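Local coordinates for protein alpha-1,4-endofucoidanase (Mariniflexile fucanivorans, PDB 6DLH) that cleaves alpha-1,4-linked fucoidan chains internally as a retaining glycoside hydrolase of family 107, this chain joining the catalytic domain to Ig-like domains and binding calcium, at residues I146-Y151 with W223-A228; W50-T55 with Q82-S87. All blocks are in the same frame, centred on the assembly; numbering follows the deposited sequence.

Interaction 1 (I146-Y151 with W223-A228); sequences IYVNSY and WCFDSA
Y147 reaches over to D226 at the C-terminal end of two adjacent parallel strands. The tyrosine's CG is anti to its backbone N (chi1 174°), and OH donates to D226 OD2 at 2.7 Å on that oxygen's anti lone pair, with ring and carboxylate planes turned 75° apart. D226 OD1 accepts from N270, just past the end of strand 266-269. On the same side of the sheet, N149 ND2 bonds to S227 OG at 3.2 Å, tilted from the amide plane, and weakly to Y147 OH; S227 OG also bonds to R156, its stronger partner. N149 OD1 accepts from Y151 N at 3.1 Å, an Asx turn that bends the chain off the strand. An alanine in place of N149 would probably leave the Y151 amide without this acceptor and take one donor from S227 OG, which would still have R156. D226 O is gripped twice by S150, from opposite faces of its plane, by N at 2.9 Å and OG at 2.6 Å.

The other side of the sheet is apolar. I146 CG2 lies 3.7 Å from W223 CZ3 and its CB stands above one face of the indole toward the rim, while V148 CG2 meets the indole edge. V148 CB packs 3.6 Å from F225 CD1. Backbone bonds, such as C224 N to I146 O at 2.8 Å, join the strands.

Helix 198-216 covers W223 and F225 through L209, and F254 meets the F225 ring edge-to-face. Strands 80-84 and 266-269 flank the pair, consistent with the barrel-like catalytic domain related to GH29.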
ATOM      1  N   ILE A 146       4.659  -8.794   5.929  1.00 27.06           N
ATOM      2  CA  ILE A 146       3.462  -8.654   5.118  1.00 27.28           C
ATOM      3  C   ILE A 146       2.243  -9.062   5.933  1.00 28.08           C
ATOM      4  O   ILE A 146       2.222 -10.146   6.518  1.00 29.37           O
ATOM      5  CB  ILE A 146       3.585  -9.452   3.800  1.00 28.59           C
ATOM      6  CG1 ILE A 146       4.783  -8.994   2.957  1.00 27.41           C
ATOM      7  CG2 ILE A 146       2.278  -9.400   3.017  1.00 28.00           C
ATOM      8  CD1 ILE A 146       4.649  -7.604   2.366  1.00 29.14           C
ATOM      9  N   TYR A 147       1.236  -8.180   5.944  1.00 28.53           N
ATOM     10  CA  TYR A 147       0.006  -8.402   6.682  1.00 31.15           C
ATOM     11  C   TYR A 147      -1.045  -9.044   5.781  1.00 33.67           C
ATOM     12  O   TYR A 147      -1.321  -8.547   4.692  1.00 34.37           O
ATOM     13  CB  TYR A 147      -0.554  -7.085   7.221  1.00 30.63           C
ATOM     14  CG  TYR A 147      -1.910  -7.225   7.866  1.00 31.60           C
ATOM     15  CD1 TYR A 147      -3.073  -7.269   7.106  1.00 30.35           C
ATOM     16  CD2 TYR A 147      -2.031  -7.326   9.245  1.00 30.37           C
ATOM     17  CE1 TYR A 147      -4.319  -7.414   7.696  1.00 29.61           C
ATOM     18  CE2 TYR A 147      -3.268  -7.457   9.852  1.00 30.67           C
ATOM     19  CZ  TYR A 147      -4.415  -7.501   9.076  1.00 30.98           C
ATOM     20  OH  TYR A 147      -5.627  -7.631   9.691  1.00 29.43           O
ATOM     21  N   VAL A 148      -1.648 -10.132   6.279  1.00 35.18           N
ATOM     22  CA  VAL A 148      -2.753 -10.808   5.619  1.00 34.44           C
ATOM     23  C   VAL A 148      -3.817 -11.098   6.670  1.00 34.33           C
ATOM     24  O   VAL A 148      -3.521 -11.680   7.707  1.00 34.21           O
ATOM     25  CB  VAL A 148      -2.303 -12.106   4.916  1.00 33.75           C
ATOM     26  CG1 VAL A 148      -3.497 -12.933   4.452  1.00 34.42           C
ATOM     27  CG2 VAL A 148      -1.360 -11.832   3.749  1.00 32.28           C
ATOM     28  N   ASN A 149      -5.046 -10.653   6.408  1.00 35.03           N
ATOM     29  CA  ASN A 149      -6.146 -11.033   7.272  1.00 38.04           C
ATOM     30  C   ASN A 149      -6.585 -12.436   6.871  1.00 42.49           C
ATOM     31  O   ASN A 149      -6.727 -12.729   5.684  1.00 43.81           O
ATOM     32  CB  ASN A 149      -7.271 -10.000   7.269  1.00 38.31           C
ATOM     33  CG  ASN A 149      -8.328 -10.316   8.301  1.00 39.34           C
ATOM     34  OD1 ASN A 149      -9.185 -11.167   8.068  1.00 42.13           O
ATOM     35  ND2 ASN A 149      -8.268  -9.653   9.447  1.00 38.33           N
ATOM     36  N   SER A 150      -6.774 -13.295   7.876  1.00 42.12           N
ATOM     37  CA  SER A 150      -6.955 -14.724   7.674  1.00 40.88           C
ATOM     38  C   SER A 150      -8.262 -15.029   6.944  1.00 38.98           C
ATOM     39  O   SER A 150      -8.341 -16.039   6.250  1.00 40.02           O
ATOM     40  CB  SER A 150      -6.859 -15.469   8.982  1.00 41.02           C
ATOM     41  OG  SER A 150      -5.518 -15.483   9.458  1.00 41.80           O
ATOM     42  N   TYR A 151      -9.265 -14.153   7.103  1.00 37.98           N
ATOM     43  CA  TYR A 151     -10.577 -14.303   6.492  1.00 40.19           C
ATOM     44  C   TYR A 151     -10.493 -14.090   4.981  1.00 43.85           C
ATOM     45  O   TYR A 151     -11.381 -14.528   4.255  1.00 43.20           O
ATOM     46  CB  TYR A 151     -11.592 -13.318   7.083  1.00 39.40           C
ATOM     47  CG  TYR A 151     -12.281 -13.786   8.341  1.00 40.54           C
ATOM     48  CD1 TYR A 151     -13.428 -14.569   8.288  1.00 41.07           C
ATOM     49  CD2 TYR A 151     -11.789 -13.446   9.591  1.00 39.55           C
ATOM     50  CE1 TYR A 151     -14.060 -15.005   9.445  1.00 40.64           C
ATOM     51  CE2 TYR A 151     -12.412 -13.871  10.756  1.00 40.12           C
ATOM     52  CZ  TYR A 151     -13.549 -14.657  10.686  1.00 40.55           C
ATOM     53  OH  TYR A 151     -14.157 -15.071  11.840  1.00 36.81           O
ATOM     54  N   TRP A 223       5.577 -12.857   7.295  1.00 29.99           N
ATOM     55  CA  TRP A 223       4.138 -12.782   7.110  1.00 29.81           C
ATOM     56  C   TRP A 223       3.459 -12.804   8.479  1.00 29.98           C
ATOM     57  O   TRP A 223       3.761 -13.662   9.303  1.00 31.42           O
ATOM     58  CB  TRP A 223       3.642 -13.984   6.293  1.00 29.94           C
ATOM     59  CG  TRP A 223       4.178 -14.124   4.901  1.00 29.61           C
ATOM     60  CD1 TRP A 223       5.369 -14.674   4.529  1.00 28.62           C
ATOM     61  CD2 TRP A 223       3.502 -13.759   3.684  1.00 29.06           C
ATOM     62  NE1 TRP A 223       5.488 -14.659   3.167  1.00 32.57           N
ATOM     63  CE2 TRP A 223       4.359 -14.104   2.621  1.00 30.47           C
ATOM     64  CE3 TRP A 223       2.265 -13.173   3.391  1.00 30.44           C
ATOM     65  CZ2 TRP A 223       4.022 -13.871   1.288  1.00 30.36           C
ATOM     66  CZ3 TRP A 223       1.931 -12.938   2.075  1.00 31.06           C
ATOM     67  CH2 TRP A 223       2.802 -13.283   1.040  1.00 30.39           C
ATOM     68  N   CYS A 224       2.508 -11.899   8.718  1.00 29.23           N
ATOM     69  CA  CYS A 224       1.716 -12.019   9.932  1.00 30.16           C
ATOM     70  C   CYS A 224       0.242 -12.138   9.557  1.00 30.75           C
ATOM     71  O   CYS A 224      -0.276 -11.282   8.843  1.00 31.12           O
ATOM     72  CB  CYS A 224       1.971 -10.871  10.907  1.00 29.50           C
ATOM     73  SG  CYS A 224       1.557  -9.229  10.258  1.00 28.52           S
ATOM     74  N   PHE A 225      -0.409 -13.204  10.054  1.00 30.03           N
ATOM     75  CA  PHE A 225      -1.786 -13.522   9.705  1.00 30.17           C
ATOM     76  C   PHE A 225      -2.714 -13.179  10.864  1.00 30.68           C
ATOM     77  O   PHE A 225      -2.678 -13.824  11.908  1.00 33.90           O
ATOM     78  CB  PHE A 225      -1.918 -15.002   9.320  1.00 31.17           C
ATOM     79  CG  PHE A 225      -1.166 -15.382   8.068  1.00 31.08           C
ATOM     80  CD1 PHE A 225      -1.707 -15.132   6.813  1.00 30.92           C
ATOM     81  CD2 PHE A 225       0.086 -15.976   8.144  1.00 30.54           C
ATOM     82  CE1 PHE A 225      -1.009 -15.466   5.659  1.00 31.60           C
ATOM     83  CE2 PHE A 225       0.786 -16.303   6.991  1.00 30.58           C
ATOM     84  CZ  PHE A 225       0.235 -16.049   5.752  1.00 31.09           C
ATOM     85  N   ASP A 226      -3.568 -12.179  10.641  1.00 31.45           N
ATOM     86  CA  ASP A 226      -4.489 -11.671  11.639  1.00 33.74           C
ATOM     87  C   ASP A 226      -5.758 -12.520  11.637  1.00 36.70           C
ATOM     88  O   ASP A 226      -6.029 -13.222  10.664  1.00 36.58           O
ATOM     89  CB  ASP A 226      -4.817 -10.208  11.332  1.00 33.49           C
ATOM     90  CG  ASP A 226      -5.338  -9.400  12.507  1.00 34.30           C
ATOM     91  OD1 ASP A 226      -5.365  -9.940  13.633  1.00 32.53           O
ATOM     92  OD2 ASP A 226      -5.702  -8.223  12.282  1.00 35.01           O
ATOM     93  N   SER A 227      -6.526 -12.444  12.736  1.00 34.53           N
ATOM     94  CA  SER A 227      -7.843 -13.055  12.842  1.00 36.34           C
ATOM     95  C   SER A 227      -7.776 -14.564  12.617  1.00 35.72           C
ATOM     96  O   SER A 227      -8.760 -15.164  12.194  1.00 37.18           O
ATOM     97  CB  SER A 227      -8.817 -12.407  11.890  1.00 36.43           C
ATOM     98  OG  SER A 227      -9.035 -11.054  12.245  1.00 41.34           O
ATOM     99  N   ALA A 228      -6.616 -15.155  12.929  1.00 36.42           N
ATOM    100  CA  ALA A 228      -6.299 -16.544  12.634  1.00 37.34           C
ATOM    101  C   ALA A 228      -7.127 -17.501  13.495  1.00 39.92           C
ATOM    102  O   ALA A 228      -7.656 -18.478  12.980  1.00 43.18           O
ATOM    103  CB  ALA A 228      -4.814 -16.773  12.789  1.00 35.47           C
TER

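Interaction 2 (W50-T55 with Q82-S87); sequences WLPERT and QLPLTS
Q82 opens the contact with its backbone: its O accepts from W50 N at 3.0 Å, a nearly straight bond (174°) running nearly along the C=O axis. The Q82 side chain turns elsewhere, its NE2 bonding to E145.

L83 comes next, its CD2 reaching back to W50 CE3 at 3.9 Å. W50 holds CG anti to its backbone N (chi1 -167°), and P52 CD sits over one face of the indole, offset toward the rim; W50 NE1 bonds to L395 O.

P84 makes the main apolar contact, its CB 3.6 Å from L51 CD1, the methyl that also leans on P84 CG. Its CD lies 3.3 Å from W50 O, where an N-H would otherwise point. The proline nitrogen has no hydrogen to offer, which ends the sheet-like bonding between the segments here; beyond it they are joined by packing and water.

At S87 the polar link resumes through solvent. OG is 2.7 Å from water 1, which donates to P52 O at 2.8 Å, and it also bonds to water 3, which is 2.7 Å from T55 OG1. Water 2 accepts from T55 N at 3.1 Å and is held only weakly by S87 OG. One serine hydroxyl thus anchors a small water cluster that joins the loop to the strand's continuation, with T55 CG2 packed beside S87 OG.

The contact joins the loop that follows strand 46-49 to the last residues of strand 80-84 and the turn beyond, the two strands being neighbours in the parallel sheet. Helix 129-139 backs it, with W133 meeting W50 edge-to-face and touching both L83 and P84; L83 also packs on I146 of strand 143-149.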
ATOM      1  N   TRP A  50       3.118   0.727   7.449  1.00 23.21           N
ATOM      2  CA  TRP A  50       2.653   1.603   6.384  1.00 24.13           C
ATOM      3  C   TRP A  50       1.412   0.997   5.734  1.00 24.68           C
ATOM      4  O   TRP A  50       1.497   0.010   4.996  1.00 25.00           O
ATOM      5  CB  TRP A  50       3.784   1.858   5.378  1.00 23.67           C
ATOM      6  CG  TRP A  50       3.538   2.973   4.413  1.00 24.84           C
ATOM      7  CD1 TRP A  50       3.775   4.304   4.606  1.00 24.76           C
ATOM      8  CD2 TRP A  50       3.044   2.849   3.066  1.00 26.42           C
ATOM      9  NE1 TRP A  50       3.455   5.016   3.481  1.00 24.23           N
ATOM     10  CE2 TRP A  50       3.002   4.151   2.521  1.00 25.64           C
ATOM     11  CE3 TRP A  50       2.628   1.769   2.275  1.00 26.60           C
ATOM     12  CZ2 TRP A  50       2.570   4.394   1.216  1.00 25.87           C
ATOM     13  CZ3 TRP A  50       2.201   2.012   0.986  1.00 27.09           C
ATOM     14  CH2 TRP A  50       2.168   3.308   0.470  1.00 25.50           C
ATOM     15  N   LEU A  51       0.249   1.575   6.055  1.00 24.76           N
ATOM     16  CA  LEU A  51      -1.010   0.927   5.724  1.00 25.54           C
ATOM     17  C   LEU A  51      -2.004   1.960   5.201  1.00 26.09           C
ATOM     18  O   LEU A  51      -2.646   2.678   5.968  1.00 25.16           O
ATOM     19  CB  LEU A  51      -1.526   0.167   6.955  1.00 24.90           C
ATOM     20  CG  LEU A  51      -2.865  -0.558   6.818  1.00 26.09           C
ATOM     21  CD1 LEU A  51      -2.832  -1.573   5.684  1.00 25.46           C
ATOM     22  CD2 LEU A  51      -3.252  -1.246   8.126  1.00 25.87           C
ATOM     23  N   PRO A  52      -2.141   2.088   3.862  1.00 26.70           N
ATOM     24  CA  PRO A  52      -3.232   2.869   3.275  1.00 28.19           C
ATOM     25  C   PRO A  52      -4.556   2.125   3.417  1.00 29.15           C
ATOM     26  O   PRO A  52      -4.578   0.906   3.619  1.00 28.59           O
ATOM     27  CB  PRO A  52      -2.854   3.003   1.791  1.00 26.50           C
ATOM     28  CG  PRO A  52      -1.412   2.541   1.716  1.00 27.34           C
ATOM     29  CD  PRO A  52      -1.224   1.548   2.851  1.00 26.62           C
ATOM     30  N   GLU A  53      -5.655   2.878   3.310  1.00 29.22           N
ATOM     31  CA  GLU A  53      -6.977   2.307   3.487  1.00 32.53           C
ATOM     32  C   GLU A  53      -7.816   2.506   2.225  1.00 34.06           C
ATOM     33  O   GLU A  53      -7.520   3.375   1.403  1.00 33.56           O
ATOM     34  CB  GLU A  53      -7.655   2.927   4.706  1.00 34.05           C
ATOM     35  CG  GLU A  53      -6.998   2.520   6.015  1.00 36.01           C
ATOM     36  CD  GLU A  53      -7.649   3.107   7.252  1.00 37.11           C
ATOM     37  OE1 GLU A  53      -8.865   3.381   7.198  1.00 39.32           O
ATOM     38  OE2 GLU A  53      -6.938   3.294   8.263  1.00 37.10           O
ATOM     39  N   ARG A  54      -8.875   1.690   2.118  1.00 37.39           N
ATOM     40  CA  ARG A  54      -9.854   1.712   1.037  1.00 35.27           C
ATOM     41  C   ARG A  54      -9.128   1.536  -0.291  1.00 33.01           C
ATOM     42  O   ARG A  54      -9.029   2.471  -1.071  1.00 35.61           O
ATOM     43  CB  ARG A  54     -10.726   2.971   1.134  1.00 35.67           C
ATOM     44  CG  ARG A  54     -11.292   3.199   2.528  1.00 37.40           C
ATOM     45  CD  ARG A  54     -12.348   4.282   2.694  1.00 41.46           C
ATOM     46  NE  ARG A  54     -13.618   3.940   2.056  1.00 44.56           N
ATOM     47  CZ  ARG A  54     -14.523   3.085   2.534  1.00 46.44           C
ATOM     48  NH1 ARG A  54     -14.357   2.513   3.717  1.00 42.85           N
ATOM     49  NH2 ARG A  54     -15.598   2.802   1.818  1.00 48.10           N
ATOM     50  N   THR A  55      -8.593   0.332  -0.519  1.00 33.57           N
ATOM     51  CA  THR A  55      -7.617   0.112  -1.573  1.00 35.96           C
ATOM     52  C   THR A  55      -8.275  -0.407  -2.848  1.00 38.79           C
ATOM     53  O   THR A  55      -7.603  -0.537  -3.867  1.00 36.98           O
ATOM     54  CB  THR A  55      -6.554  -0.909  -1.150  1.00 36.72           C
ATOM     55  OG1 THR A  55      -7.226  -2.154  -0.957  1.00 36.83           O
ATOM     56  CG2 THR A  55      -5.801  -0.510   0.103  1.00 37.30           C
ATOM     57  N   GLN A  82       6.100  -3.100   7.898  1.00 24.86           N
ATOM     58  CA  GLN A  82       4.960  -3.953   7.600  1.00 25.74           C
ATOM     59  C   GLN A  82       4.086  -3.289   6.538  1.00 25.47           C
ATOM     60  O   GLN A  82       3.754  -2.111   6.651  1.00 24.45           O
ATOM     61  CB  GLN A  82       4.149  -4.271   8.864  1.00 25.34           C
ATOM     62  CG  GLN A  82       2.920  -5.138   8.596  1.00 24.92           C
ATOM     63  CD  GLN A  82       2.098  -5.473   9.821  1.00 24.69           C
ATOM     64  OE1 GLN A  82       0.882  -5.298   9.832  1.00 24.53           O
ATOM     65  NE2 GLN A  82       2.753  -5.958  10.866  1.00 24.32           N
ATOM     66  N   LEU A  83       3.734  -4.077   5.512  1.00 25.00           N
ATOM     67  CA  LEU A  83       2.888  -3.655   4.406  1.00 26.50           C
ATOM     68  C   LEU A  83       1.656  -4.553   4.353  1.00 27.32           C
ATOM     69  O   LEU A  83       1.716  -5.721   4.732  1.00 29.31           O
ATOM     70  CB  LEU A  83       3.661  -3.805   3.092  1.00 25.56           C
ATOM     71  CG  LEU A  83       4.966  -3.024   2.975  1.00 26.32           C
ATOM     72  CD1 LEU A  83       5.771  -3.542   1.786  1.00 25.61           C
ATOM     73  CD2 LEU A  83       4.690  -1.530   2.839  1.00 25.48           C
ATOM     74  N   PRO A  84       0.503  -4.067   3.853  1.00 28.21           N
ATOM     75  CA  PRO A  84      -0.626  -4.960   3.599  1.00 29.32           C
ATOM     76  C   PRO A  84      -0.290  -5.813   2.381  1.00 31.07           C
ATOM     77  O   PRO A  84       0.438  -5.354   1.498  1.00 29.27           O
ATOM     78  CB  PRO A  84      -1.751  -3.987   3.231  1.00 28.55           C
ATOM     79  CG  PRO A  84      -1.028  -2.783   2.663  1.00 27.98           C
ATOM     80  CD  PRO A  84       0.232  -2.668   3.490  1.00 27.81           C
ATOM     81  N   LEU A  85      -0.759  -7.071   2.390  1.00 33.02           N
ATOM     82  CA  LEU A  85      -1.185  -7.725   1.160  1.00 34.65           C
ATOM     83  C   LEU A  85      -2.701  -7.583   1.074  1.00 35.89           C
ATOM     84  O   LEU A  85      -3.224  -7.241   0.018  1.00 36.26           O
ATOM     85  CB  LEU A  85      -0.755  -9.194   1.113  1.00 32.66           C
ATOM     86  CG  LEU A  85      -1.428 -10.049   0.031  1.00 35.41           C
ATOM     87  CD1 LEU A  85      -1.290  -9.427  -1.359  1.00 35.20           C
ATOM     88  CD2 LEU A  85      -0.870 -11.469   0.019  1.00 34.33           C
ATOM     89  N   THR A  86      -3.384  -7.825   2.207  1.00 36.14           N
ATOM     90  CA  THR A  86      -4.797  -7.505   2.355  1.00 34.71           C
ATOM     91  C   THR A  86      -4.958  -6.470   3.459  1.00 33.41           C
ATOM     92  O   THR A  86      -4.035  -6.254   4.241  1.00 35.04           O
ATOM     93  CB  THR A  86      -5.652  -8.738   2.691  1.00 36.87           C
ATOM     94  OG1 THR A  86      -5.808  -8.850   4.107  1.00 37.71           O
ATOM     95  CG2 THR A  86      -5.105 -10.026   2.109  1.00 37.81           C
ATOM     96  N   SER A  87      -6.141  -5.850   3.511  1.00 31.53           N
ATOM     97  CA  SER A  87      -6.517  -4.960   4.593  1.00 32.75           C
ATOM     98  C   SER A  87      -7.218  -5.758   5.694  1.00 34.96           C
ATOM     99  O   SER A  87      -7.536  -6.928   5.502  1.00 36.06           O
ATOM    100  CB  SER A  87      -7.343  -3.822   4.073  1.00 33.30           C
ATOM    101  OG  SER A  87      -6.610  -3.073   3.106  1.00 32.98           O
TER
HETATM  102  O   HOH W   1      -6.129  -1.085   4.899  1.00 34.88           O
HETATM  103  O   HOH W   2      -9.419  -1.894   1.413  1.00 33.58           O
HETATM  104  O   HOH W   3      -5.917  -3.901   0.603  1.00 33.88           O

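Interactions 1 and 2 are both buried, their centres about 12 Å apart; interaction 1 pairs two strands inside the parallel sheet, while interaction 2 lies where strand 80-84 runs out and meets a loop that leaves strand 46-49. Strands 143-149 and 80-84 run side by side, so Y147 ties the two together: its N is 2.8 Å from L83 O and its O is 2.8 Å from L85 N, both probable hydrogen bonds. Interaction 1 is bonded by its backbone along its length and ends in a dense direct network of polar side chains. Interaction 2 buries about half as much surface, with a single direct hydrogen bond, apolar packing and water bridges.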